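Local coordinates for beta-galactosidase (Marinomonas sp. ef1, PDB 6Y2K), which hydrolyses terminal beta-D-galactose residues from beta-galactosides as a cold-active, hexameric GH42 glycosidase, at residues Ser136-Thr139 / Asp140-Tyr143; Trp337-Glu340 / Ala341-His344; Met415-Tyr418 / Asp419-Trp422. All coordinates share one frame; numbering follows the deposited sequence.

Interaction 1: residues Ser136-Thr139 / Asp140-Tyr143; sequences SWQT and DNEY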
ATOM      1  N   SER A 136     -22.659 -38.576  38.055  1.00 17.95           N
ATOM      2  CA  SER A 136     -22.353 -38.707  36.640  1.00 17.41           C
ATOM      3  C   SER A 136     -20.989 -39.353  36.433  1.00 16.58           C
ATOM      4  O   SER A 136     -20.131 -39.279  37.316  1.00 16.22           O
ATOM      5  CB  SER A 136     -22.367 -37.305  36.017  1.00 18.43           C
ATOM      6  OG  SER A 136     -21.868 -37.305  34.694  1.00 19.74           O
ATOM      7  N   TRP A 137     -20.786 -39.969  35.264  1.00 16.21           N
ATOM      8  CA  TRP A 137     -19.469 -40.473  34.871  1.00 16.11           C
ATOM      9  C   TRP A 137     -19.046 -39.885  33.538  1.00 16.01           C
ATOM     10  O   TRP A 137     -19.846 -39.863  32.603  1.00 15.51           O
ATOM     11  CB  TRP A 137     -19.477 -41.996  34.718  1.00 16.53           C
ATOM     12  CG  TRP A 137     -19.671 -42.786  35.980  1.00 16.80           C
ATOM     13  CD1 TRP A 137     -20.851 -43.052  36.603  1.00 17.13           C
ATOM     14  CD2 TRP A 137     -18.657 -43.443  36.740  1.00 16.91           C
ATOM     15  NE1 TRP A 137     -20.635 -43.823  37.711  1.00 17.25           N
ATOM     16  CE2 TRP A 137     -19.297 -44.087  37.817  1.00 17.20           C
ATOM     17  CE3 TRP A 137     -17.266 -43.563  36.609  1.00 17.03           C
ATOM     18  CZ2 TRP A 137     -18.596 -44.841  38.767  1.00 17.23           C
ATOM     19  CZ3 TRP A 137     -16.565 -44.312  37.551  1.00 17.06           C
ATOM     20  CH2 TRP A 137     -17.230 -44.936  38.620  1.00 17.13           C
ATOM     21  N   GLN A 138     -17.792 -39.434  33.452  1.00 15.79           N
ATOM     22  CA  GLN A 138     -17.152 -39.101  32.169  1.00 15.45           C
ATOM     23  C   GLN A 138     -16.307 -40.289  31.736  1.00 15.69           C
ATOM     24  O   GLN A 138     -15.414 -40.712  32.478  1.00 15.85           O
ATOM     25  CB  GLN A 138     -16.247 -37.867  32.295  1.00 15.20           C
ATOM     26  CG  GLN A 138     -15.496 -37.516  31.005  1.00 14.89           C
ATOM     27  CD  GLN A 138     -14.556 -36.344  31.168  1.00 14.67           C
ATOM     28  OE1 GLN A 138     -15.000 -35.209  31.270  1.00 14.84           O
ATOM     29  NE2 GLN A 138     -13.249 -36.612  31.186  1.00 14.28           N
ATOM     30  N   THR A 139     -16.570 -40.828  30.547  1.00 15.71           N
ATOM     31  CA  THR A 139     -15.723 -41.884  29.988  1.00 15.53           C
ATOM     32  C   THR A 139     -14.436 -41.283  29.425  1.00 15.33           C
ATOM     33  O   THR A 139     -14.490 -40.378  28.607  1.00 14.82           O
ATOM     34  CB  THR A 139     -16.435 -42.656  28.872  1.00 15.57           C
ATOM     35  OG1 THR A 139     -16.961 -41.735  27.908  1.00 15.59           O
ATOM     36  CG2 THR A 139     -17.568 -43.498  29.453  1.00 15.84           C
ATOM     37  N   ASP A 140     -13.284 -41.765  29.883  1.00 15.70           N
ATOM     38  CA  ASP A 140     -11.997 -41.401  29.285  1.00 15.91           C
ATOM     39  C   ASP A 140     -11.821 -39.852  29.386  1.00 16.18           C
ATOM     40  O   ASP A 140     -12.208 -39.247  30.409  1.00 16.59           O
ATOM     41  CB  ASP A 140     -11.955 -41.973  27.848  1.00 15.82           C
ATOM     42  CG  ASP A 140     -10.542 -42.111  27.266  1.00 16.05           C
ATOM     43  OD1 ASP A 140     -10.066 -41.117  26.649  1.00 15.60           O
ATOM     44  OD2 ASP A 140      -9.954 -43.218  27.342  1.00 15.20           O
ATOM     45  N   ASN A 141     -11.223 -39.224  28.374  1.00 15.64           N
ATOM     46  CA  ASN A 141     -11.031 -37.773  28.340  1.00 15.55           C
ATOM     47  C   ASN A 141     -10.634 -37.348  26.925  1.00 15.28           C
ATOM     48  O   ASN A 141      -9.537 -37.666  26.472  1.00 14.46           O
ATOM     49  CB  ASN A 141      -9.944 -37.321  29.323  1.00 15.55           C
ATOM     50  CG  ASN A 141      -9.879 -35.807  29.447  1.00 16.09           C
ATOM     51  OD1 ASN A 141     -10.726 -35.183  30.117  1.00 16.29           O
ATOM     52  ND2 ASN A 141      -8.890 -35.200  28.786  1.00 15.40           N
ATOM     53  N   GLU A 142     -11.538 -36.653  26.240  1.00 15.37           N
ATOM     54  CA  GLU A 142     -11.274 -36.056  24.929  1.00 15.60           C
ATOM     55  C   GLU A 142     -10.756 -37.080  23.924  1.00 15.36           C
ATOM     56  O   GLU A 142      -9.621 -36.999  23.447  1.00 14.82           O
ATOM     57  CB  GLU A 142     -10.309 -34.857  25.042  1.00 16.03           C
ATOM     58  CG  GLU A 142     -10.874 -33.637  25.772  1.00 16.46           C
ATOM     59  CD  GLU A 142      -9.992 -32.400  25.623  1.00 17.09           C
ATOM     60  OE1 GLU A 142      -8.754 -32.553  25.570  1.00 17.49           O
ATOM     61  OE2 GLU A 142     -10.529 -31.265  25.552  1.00 17.23           O
ATOM     62  N   TYR A 143     -11.612 -38.051  23.614  1.00 15.18           N
ATOM     63  CA  TYR A 143     -11.358 -39.015  22.556  1.00 15.18           C
ATOM     64  C   TYR A 143     -10.883 -38.255  21.335  1.00 15.03           C
ATOM     65  O   TYR A 143     -11.510 -37.266  20.948  1.00 14.95           O
ATOM     66  CB  TYR A 143     -12.637 -39.766  22.144  1.00 15.42           C
ATOM     67  CG  TYR A 143     -13.233 -40.738  23.146  1.00 15.65           C
ATOM     68  CD1 TYR A 143     -12.434 -41.599  23.891  1.00 16.15           C
ATOM     69  CD2 TYR A 143     -14.612 -40.838  23.295  1.00 15.70           C
ATOM     70  CE1 TYR A 143     -12.993 -42.510  24.785  1.00 16.27           C
ATOM     71  CE2 TYR A 143     -15.179 -41.741  24.187  1.00 16.13           C
ATOM     72  CZ  TYR A 143     -14.370 -42.577  24.926  1.00 16.26           C
ATOM     73  OH  TYR A 143     -14.939 -43.476  25.811  1.00 16.91           O
TER

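Interaction 2: residues Trp337-Glu340 / Ala341-His344; sequences WTWE and AFSH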
ATOM      1  N   TRP A 337     -18.848 -15.986  28.204  1.00 15.20           N
ATOM      2  CA  TRP A 337     -18.862 -17.357  27.680  1.00 14.96           C
ATOM      3  C   TRP A 337     -19.836 -18.251  28.430  1.00 14.76           C
ATOM      4  O   TRP A 337     -20.446 -19.144  27.838  1.00 14.89           O
ATOM      5  CB  TRP A 337     -17.454 -17.986  27.721  1.00 14.74           C
ATOM      6  CG  TRP A 337     -16.402 -17.251  26.936  1.00 14.52           C
ATOM      7  CD1 TRP A 337     -16.564 -16.612  25.738  1.00 14.42           C
ATOM      8  CD2 TRP A 337     -15.017 -17.118  27.278  1.00 14.30           C
ATOM      9  NE1 TRP A 337     -15.370 -16.072  25.320  1.00 14.33           N
ATOM     10  CE2 TRP A 337     -14.403 -16.364  26.247  1.00 14.47           C
ATOM     11  CE3 TRP A 337     -14.233 -17.550  28.368  1.00 14.40           C
ATOM     12  CZ2 TRP A 337     -13.038 -16.037  26.264  1.00 14.60           C
ATOM     13  CZ3 TRP A 337     -12.878 -17.222  28.385  1.00 14.42           C
ATOM     14  CH2 TRP A 337     -12.292 -16.475  27.331  1.00 14.45           C
ATOM     15  N   THR A 338     -19.973 -18.011  29.734  1.00 14.86           N
ATOM     16  CA  THR A 338     -20.880 -18.790  30.579  1.00 14.76           C
ATOM     17  C   THR A 338     -22.335 -18.540  30.192  1.00 14.99           C
ATOM     18  O   THR A 338     -23.072 -19.497  29.927  1.00 15.69           O
ATOM     19  CB  THR A 338     -20.637 -18.503  32.077  1.00 14.56           C
ATOM     20  OG1 THR A 338     -19.253 -18.703  32.389  1.00 14.59           O
ATOM     21  CG2 THR A 338     -21.476 -19.424  32.975  1.00 14.78           C
ATOM     22  N   TRP A 339     -22.751 -17.268  30.149  1.00 14.80           N
ATOM     23  CA  TRP A 339     -24.109 -16.925  29.690  1.00 14.68           C
ATOM     24  C   TRP A 339     -24.362 -17.386  28.270  1.00 14.48           C
ATOM     25  O   TRP A 339     -25.462 -17.824  27.951  1.00 13.99           O
ATOM     26  CB  TRP A 339     -24.403 -15.429  29.802  1.00 14.76           C
ATOM     27  CG  TRP A 339     -24.881 -15.051  31.153  1.00 14.84           C
ATOM     28  CD1 TRP A 339     -24.251 -14.256  32.053  1.00 15.06           C
ATOM     29  CD2 TRP A 339     -26.086 -15.494  31.774  1.00 15.25           C
ATOM     30  NE1 TRP A 339     -25.001 -14.153  33.204  1.00 15.55           N
ATOM     31  CE2 TRP A 339     -26.132 -14.913  33.060  1.00 15.37           C
ATOM     32  CE3 TRP A 339     -27.137 -16.320  31.368  1.00 15.22           C
ATOM     33  CZ2 TRP A 339     -27.193 -15.132  33.940  1.00 15.76           C
ATOM     34  CZ3 TRP A 339     -28.196 -16.544  32.254  1.00 15.45           C
ATOM     35  CH2 TRP A 339     -28.217 -15.942  33.518  1.00 15.63           C
ATOM     36  N   GLU A 340     -23.339 -17.283  27.424  1.00 14.46           N
ATOM     37  CA  GLU A 340     -23.416 -17.781  26.051  1.00 14.63           C
ATOM     38  C   GLU A 340     -23.866 -19.236  26.063  1.00 14.41           C
ATOM     39  O   GLU A 340     -24.867 -19.582  25.423  1.00 14.21           O
ATOM     40  CB  GLU A 340     -22.051 -17.612  25.354  1.00 14.84           C
ATOM     41  CG  GLU A 340     -21.911 -18.180  23.955  1.00 15.00           C
ATOM     42  CD  GLU A 340     -20.445 -18.418  23.619  1.00 15.58           C
ATOM     43  OE1 GLU A 340     -19.965 -19.536  23.899  1.00 15.89           O
ATOM     44  OE2 GLU A 340     -19.773 -17.485  23.117  1.00 15.29           O
ATOM     45  N   ALA A 341     -23.149 -20.080  26.806  1.00 14.46           N
ATOM     46  CA  ALA A 341     -23.500 -21.511  26.884  1.00 14.78           C
ATOM     47  C   ALA A 341     -24.937 -21.719  27.389  1.00 15.04           C
ATOM     48  O   ALA A 341     -25.692 -22.518  26.810  1.00 15.31           O
ATOM     49  CB  ALA A 341     -22.512 -22.271  27.748  1.00 14.89           C
ATOM     50  N   PHE A 342     -25.328 -20.975  28.426  1.00 15.79           N
ATOM     51  CA  PHE A 342     -26.714 -21.050  28.953  1.00 15.68           C
ATOM     52  C   PHE A 342     -27.764 -20.670  27.907  1.00 16.13           C
ATOM     53  O   PHE A 342     -28.806 -21.318  27.830  1.00 16.51           O
ATOM     54  CB  PHE A 342     -26.899 -20.166  30.189  1.00 15.93           C
ATOM     55  CG  PHE A 342     -26.134 -20.622  31.419  1.00 15.85           C
ATOM     56  CD1 PHE A 342     -25.749 -21.952  31.612  1.00 16.01           C
ATOM     57  CD2 PHE A 342     -25.843 -19.704  32.412  1.00 15.98           C
ATOM     58  CE1 PHE A 342     -25.051 -22.331  32.752  1.00 16.26           C
ATOM     59  CE2 PHE A 342     -25.174 -20.085  33.567  1.00 16.35           C
ATOM     60  CZ  PHE A 342     -24.770 -21.397  33.735  1.00 16.41           C
ATOM     61  N   SER A 343     -27.479 -19.659  27.085  1.00 15.90           N
ATOM     62  CA  SER A 343     -28.404 -19.262  25.999  1.00 15.71           C
ATOM     63  C   SER A 343     -28.641 -20.359  24.947  1.00 15.39           C
ATOM     64  O   SER A 343     -29.698 -20.376  24.308  1.00 15.44           O
ATOM     65  CB  SER A 343     -27.954 -17.955  25.326  1.00 16.06           C
ATOM     66  OG  SER A 343     -26.882 -18.155  24.403  1.00 15.92           O
ATOM     67  N   HIS A 344     -27.666 -21.259  24.770  1.00 15.09           N
ATOM     68  CA  HIS A 344     -27.800 -22.423  23.883  1.00 15.08           C
ATOM     69  C   HIS A 344     -28.347 -23.676  24.604  1.00 15.54           C
ATOM     70  O   HIS A 344     -28.355 -24.768  24.022  1.00 15.79           O
ATOM     71  CB  HIS A 344     -26.447 -22.739  23.204  1.00 14.96           C
ATOM     72  CG  HIS A 344     -26.007 -21.704  22.208  1.00 14.46           C
ATOM     73  ND1 HIS A 344     -26.179 -21.861  20.849  1.00 14.25           N
ATOM     74  CD2 HIS A 344     -25.412 -20.497  22.374  1.00 14.46           C
ATOM     75  CE1 HIS A 344     -25.713 -20.793  20.222  1.00 14.54           C
ATOM     76  NE2 HIS A 344     -25.239 -19.950  21.123  1.00 14.67           N
TER

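Interaction 3: residues Met415-Tyr418 / Asp419-Trp422; sequences MFDY and DACW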
ATOM      1  N   MET A 415     -27.825 -28.977   8.841  1.00 16.05           N
ATOM      2  CA  MET A 415     -27.476 -30.403   8.904  1.00 16.39           C
ATOM      3  C   MET A 415     -25.967 -30.617   8.765  1.00 16.50           C
ATOM      4  O   MET A 415     -25.392 -30.325   7.702  1.00 15.67           O
ATOM      5  CB  MET A 415     -28.208 -31.182   7.806  1.00 16.87           C
ATOM      6  CG  MET A 415     -27.978 -32.692   7.819  1.00 17.68           C
ATOM      7  SD  MET A 415     -29.051 -33.562   6.658  1.00 18.13           S
ATOM      8  CE  MET A 415     -30.599 -33.464   7.554  1.00 17.97           C
ATOM      9  N   PHE A 416     -25.349 -31.137   9.829  1.00 16.21           N
ATOM     10  CA  PHE A 416     -23.927 -31.469   9.862  1.00 16.26           C
ATOM     11  C   PHE A 416     -23.758 -32.991   9.885  1.00 16.34           C
ATOM     12  O   PHE A 416     -24.326 -33.664  10.745  1.00 16.34           O
ATOM     13  CB  PHE A 416     -23.272 -30.863  11.104  1.00 16.42           C
ATOM     14  CG  PHE A 416     -21.775 -30.984  11.117  1.00 16.49           C
ATOM     15  CD1 PHE A 416     -21.158 -32.119  11.637  1.00 16.65           C
ATOM     16  CD2 PHE A 416     -20.977 -29.980  10.580  1.00 16.69           C
ATOM     17  CE1 PHE A 416     -19.780 -32.241  11.643  1.00 16.44           C
ATOM     18  CE2 PHE A 416     -19.594 -30.103  10.574  1.00 16.71           C
ATOM     19  CZ  PHE A 416     -18.994 -31.233  11.109  1.00 16.60           C
ATOM     20  N   ASP A 417     -22.963 -33.508   8.950  1.00 16.04           N
ATOM     21  CA  ASP A 417     -22.763 -34.941   8.769  0.50 16.07           C
ATOM     22  C   ASP A 417     -21.258 -35.243   8.806  1.00 16.01           C
ATOM     23  O   ASP A 417     -20.525 -34.819   7.915  1.00 15.37           O
ATOM     24  CB  ASP A 417     -23.377 -35.362   7.427  0.50 16.43           C
ATOM     25  CG  ASP A 417     -23.529 -36.863   7.290  0.50 16.76           C
ATOM     26  OD1 ASP A 417     -24.580 -37.404   7.698  0.50 17.07           O
ATOM     27  OD2 ASP A 417     -22.603 -37.498   6.749  0.50 17.00           O
ATOM     28  N   TYR A 418     -20.803 -35.968   9.834  1.00 15.73           N
ATOM     29  CA  TYR A 418     -19.384 -36.350   9.928  1.00 15.95           C
ATOM     30  C   TYR A 418     -18.906 -37.156   8.709  1.00 15.88           C
ATOM     31  O   TYR A 418     -17.786 -36.965   8.235  1.00 15.71           O
ATOM     32  CB  TYR A 418     -19.089 -37.092  11.238  1.00 15.46           C
ATOM     33  CG  TYR A 418     -19.134 -36.174  12.433  1.00 15.20           C
ATOM     34  CD1 TYR A 418     -18.011 -35.440  12.818  1.00 15.19           C
ATOM     35  CD2 TYR A 418     -20.307 -36.015  13.170  1.00 15.10           C
ATOM     36  CE1 TYR A 418     -18.055 -34.580  13.909  1.00 15.09           C
ATOM     37  CE2 TYR A 418     -20.359 -35.158  14.262  1.00 15.11           C
ATOM     38  CZ  TYR A 418     -19.230 -34.442  14.625  1.00 14.91           C
ATOM     39  OH  TYR A 418     -19.283 -33.587  15.701  1.00 14.72           O
ATOM     40  N   ASP A 419     -19.769 -38.013   8.176  1.00 16.08           N
ATOM     41  CA  ASP A 419     -19.406 -38.793   7.002  1.00 16.66           C
ATOM     42  C   ASP A 419     -19.143 -37.896   5.791  1.00 16.48           C
ATOM     43  O   ASP A 419     -18.185 -38.129   5.051  1.00 16.56           O
ATOM     44  CB  ASP A 419     -20.459 -39.857   6.679  1.00 17.14           C
ATOM     45  CG  ASP A 419     -19.905 -40.971   5.831  1.00 17.61           C
ATOM     46  OD1 ASP A 419     -19.183 -41.823   6.393  1.00 18.13           O
ATOM     47  OD2 ASP A 419     -20.183 -40.987   4.608  1.00 18.04           O
ATOM     48  N   ALA A 420     -19.978 -36.870   5.604  1.00 16.38           N
ATOM     49  CA  ALA A 420     -19.760 -35.856   4.561  1.00 16.05           C
ATOM     50  C   ALA A 420     -18.447 -35.100   4.792  1.00 16.00           C
ATOM     51  O   ALA A 420     -17.680 -34.884   3.853  1.00 15.96           O
ATOM     52  CB  ALA A 420     -20.926 -34.873   4.500  1.00 16.24           C
ATOM     53  N   CYS A 421     -18.193 -34.723   6.042  1.00 15.45           N
ATOM     54  CA  CYS A 421     -16.931 -34.071   6.412  1.00 15.63           C
ATOM     55  C   CYS A 421     -15.702 -34.880   5.976  1.00 15.49           C
ATOM     56  O   CYS A 421     -14.779 -34.338   5.359  1.00 15.63           O
ATOM     57  CB  CYS A 421     -16.879 -33.821   7.921  1.00 15.90           C
ATOM     58  SG  CYS A 421     -15.534 -32.739   8.417  1.00 16.62           S
ATOM     59  N   TRP A 422     -15.713 -36.180   6.264  1.00 15.12           N
ATOM     60  CA  TRP A 422     -14.620 -37.083   5.877  1.00 15.18           C
ATOM     61  C   TRP A 422     -14.470 -37.165   4.354  1.00 15.29           C
ATOM     62  O   TRP A 422     -13.362 -37.024   3.827  1.00 15.27           O
ATOM     63  CB  TRP A 422     -14.827 -38.491   6.453  1.00 15.10           C
ATOM     64  CG  TRP A 422     -15.028 -38.533   7.944  1.00 15.02           C
ATOM     65  CD1 TRP A 422     -14.537 -37.652   8.861  1.00 14.98           C
ATOM     66  CD2 TRP A 422     -15.742 -39.530   8.689  1.00 15.00           C
ATOM     67  NE1 TRP A 422     -14.924 -38.021  10.129  1.00 15.40           N
ATOM     68  CE2 TRP A 422     -15.658 -39.174  10.052  1.00 15.10           C
ATOM     69  CE3 TRP A 422     -16.447 -40.685   8.337  1.00 15.03           C
ATOM     70  CZ2 TRP A 422     -16.244 -39.940  11.066  1.00 14.93           C
ATOM     71  CZ3 TRP A 422     -17.040 -41.446   9.347  1.00 15.14           C
ATOM     72  CH2 TRP A 422     -16.932 -41.064  10.697  1.00 15.11           C
TER

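Interaction 1: residues Ser136-Thr139 / Asp140-Tyr143
Gln138 NE2 gives a nearly straight hydrogen bond to Asp140 O, 2.9 Å long with an N-H...O angle of 164°. The acceptor lies close to the plane of the glutamine amide, whereas the donor is tilted by a modest amount from the plane of the carbonyl. The same NE2 makes a second, weak bond to Asn141 OD1 at 3.1 Å, the two amide planes being turned 38° against each other. This is the C-terminal exit of strand 134-138, the fourth strand of the TIM barrel, and Asn141-Glu142 matches the Asn-Glu pair that carries the acid/base in clan GH-A glycosidases. Glu142 is therefore probably that residue here; its side chain touches Glu314 of strand 310-315 and is hydrogen-bonded to a bound glycerol.

Gln138 reaches the turn because its chain is fully stretched, CG opposite the backbone N (chi1 177°) and CD continuing the line. Its other amide atom, OE1, is held by Arg33, and Asn141 OD1 also pairs with Asn242, so each amide has a further partner besides the weak bond they share. The turn is pinned a second time by Asp140: OD1 accepts from Asn141 N at 2.8 Å, on its anti side and well out of the carboxylate plane, while Arg104 forms a salt bridge to the same oxygen and Thr74 binds OD2.

Beyond the turn, the tyrosine side chain folds back on the end of the strand. Thr139 and Tyr143 share Asn223 OD1, to which both hydroxyls are hydrogen-bonded, and the phenol oxygen Tyr143 OH rests 3.5 Å from Thr139 CB.

Interaction 2: residues Trp337-Glu340 / Ala341-His344
The Phe342 ring turns its edge to the face of the Trp339 indole in a T-shaped pair: the planes stand at 85° and the centroid of the six-membered indole ring is 5.6 Å from that of the phenyl. Phe342 CD2 makes the approach, above the indole near its rim and 3.8 Å from Trp339 CE3. One face of the phenyl is occupied too, by the backbone oxygen of Thr338, while Thr338 CG2 lies alongside, 3.8 Å from Phe342 CE2. With CG beside its own backbone N (chi1 -67°), the phenylalanine leans back along the helix toward these residues one turn earlier. A third ring, the His344 imidazole, meets Glu340 O edge-on in its own plane, CD2 being 3.2 Å from that oxygen.

Replacing Phe342 by an alanine would probably open a gap beside Thr338 CG2 and leave the indole face of Trp339 without its edge partner. Under the rings runs regular helical bonding, Ala341 N to Trp337 O, Phe342 N to Thr338 O and Ser343 N to Trp339 O. The last turn then runs out: His344 N gives only a weak bond to Glu340 O. That oxygen is better served by Ser343 OG, 2.7 Å away, which comes in the carbonyl plane on a lone pair; a chi1 of 78° sets the hydroxyl between the serine's own N and carbonyl carbon, aimed back up the helix.

Val385 and Val389 of helix 377-395 cover Phe342, and Trp339 NE1 is hydrogen-bonded to Glu388 of that helix. Phe620 and Phe622 of strand 618-623 touch Trp339 and Ser343. The whole is the close of helix 333-343, the crossover of the beta-alpha-beta unit that joins the seventh and eighth strands of the TIM barrel.

Interaction 3: residues Met415-Tyr418 / Asp419-Trp422
Asp417 OD2 caps the helix that follows it, accepting from Ala420 N at 2.9 Å through its anti lone pair, the one turned away from OD1. The aspartate is modelled in two conformers, so the capping bond is certain only for the one described here. In it CG stands opposite the backbone N (chi1 -166°), which swings the carboxylate over the first turn; OD2 also lies 3.2 Å from Asp419 CB. The backbone supports the cap with two ordinary helical bonds, Cys421 N to Asp417 O and Trp422 N to Tyr418 O.

Tyr418 O has a second neighbour. The Trp422 indole folds back so that one face covers this oxygen, with Trp422 CG 3.2 Å from it, and Trp422 CZ2 packs at 4.0 Å against Tyr418 CB.

This N-cap lies at the strand-to-helix turn of a beta-alpha unit, where strand 412-415 of the trimerisation domain's central sheet passes into helix 418-426.

Further out, Phe416 CE1 sits above the centre of the Tyr418 ring, 3.6 Å from its plane, and the tyrosine ring runs nearly parallel to that of His252. Asp417 OD1 is hydrogen-bonded to Ser458, Asp419 forms a salt bridge with Arg213, and Trp422 NE1 is tied to Thr248 O. Helix 205-233 packs on the indole through Leu209 and Ser216.

Interaction 1 lies at the probable catalytic site; interaction 2 lies on a barrel helix and interaction 3 in the trimerisation domain. Interactions 1 and 3 have centres about 23 Å apart and nearest atoms about 10 Å apart, and helix 205-233 bridges them: Gln226 and Val219 meet Thr139 and Tyr143, Gln212 and Arg213 meet Trp422. Interaction 3 also has a glycerol about 6 Å from the Cys421 side chain. Interaction 2, about 22 Å centre to centre from interaction 1 and 25 Å from interaction 3, shares helix 294-305 with the latter, His299 and Asp300 binding Glu340 and His344, Leu301 touching Phe416 and Tyr418.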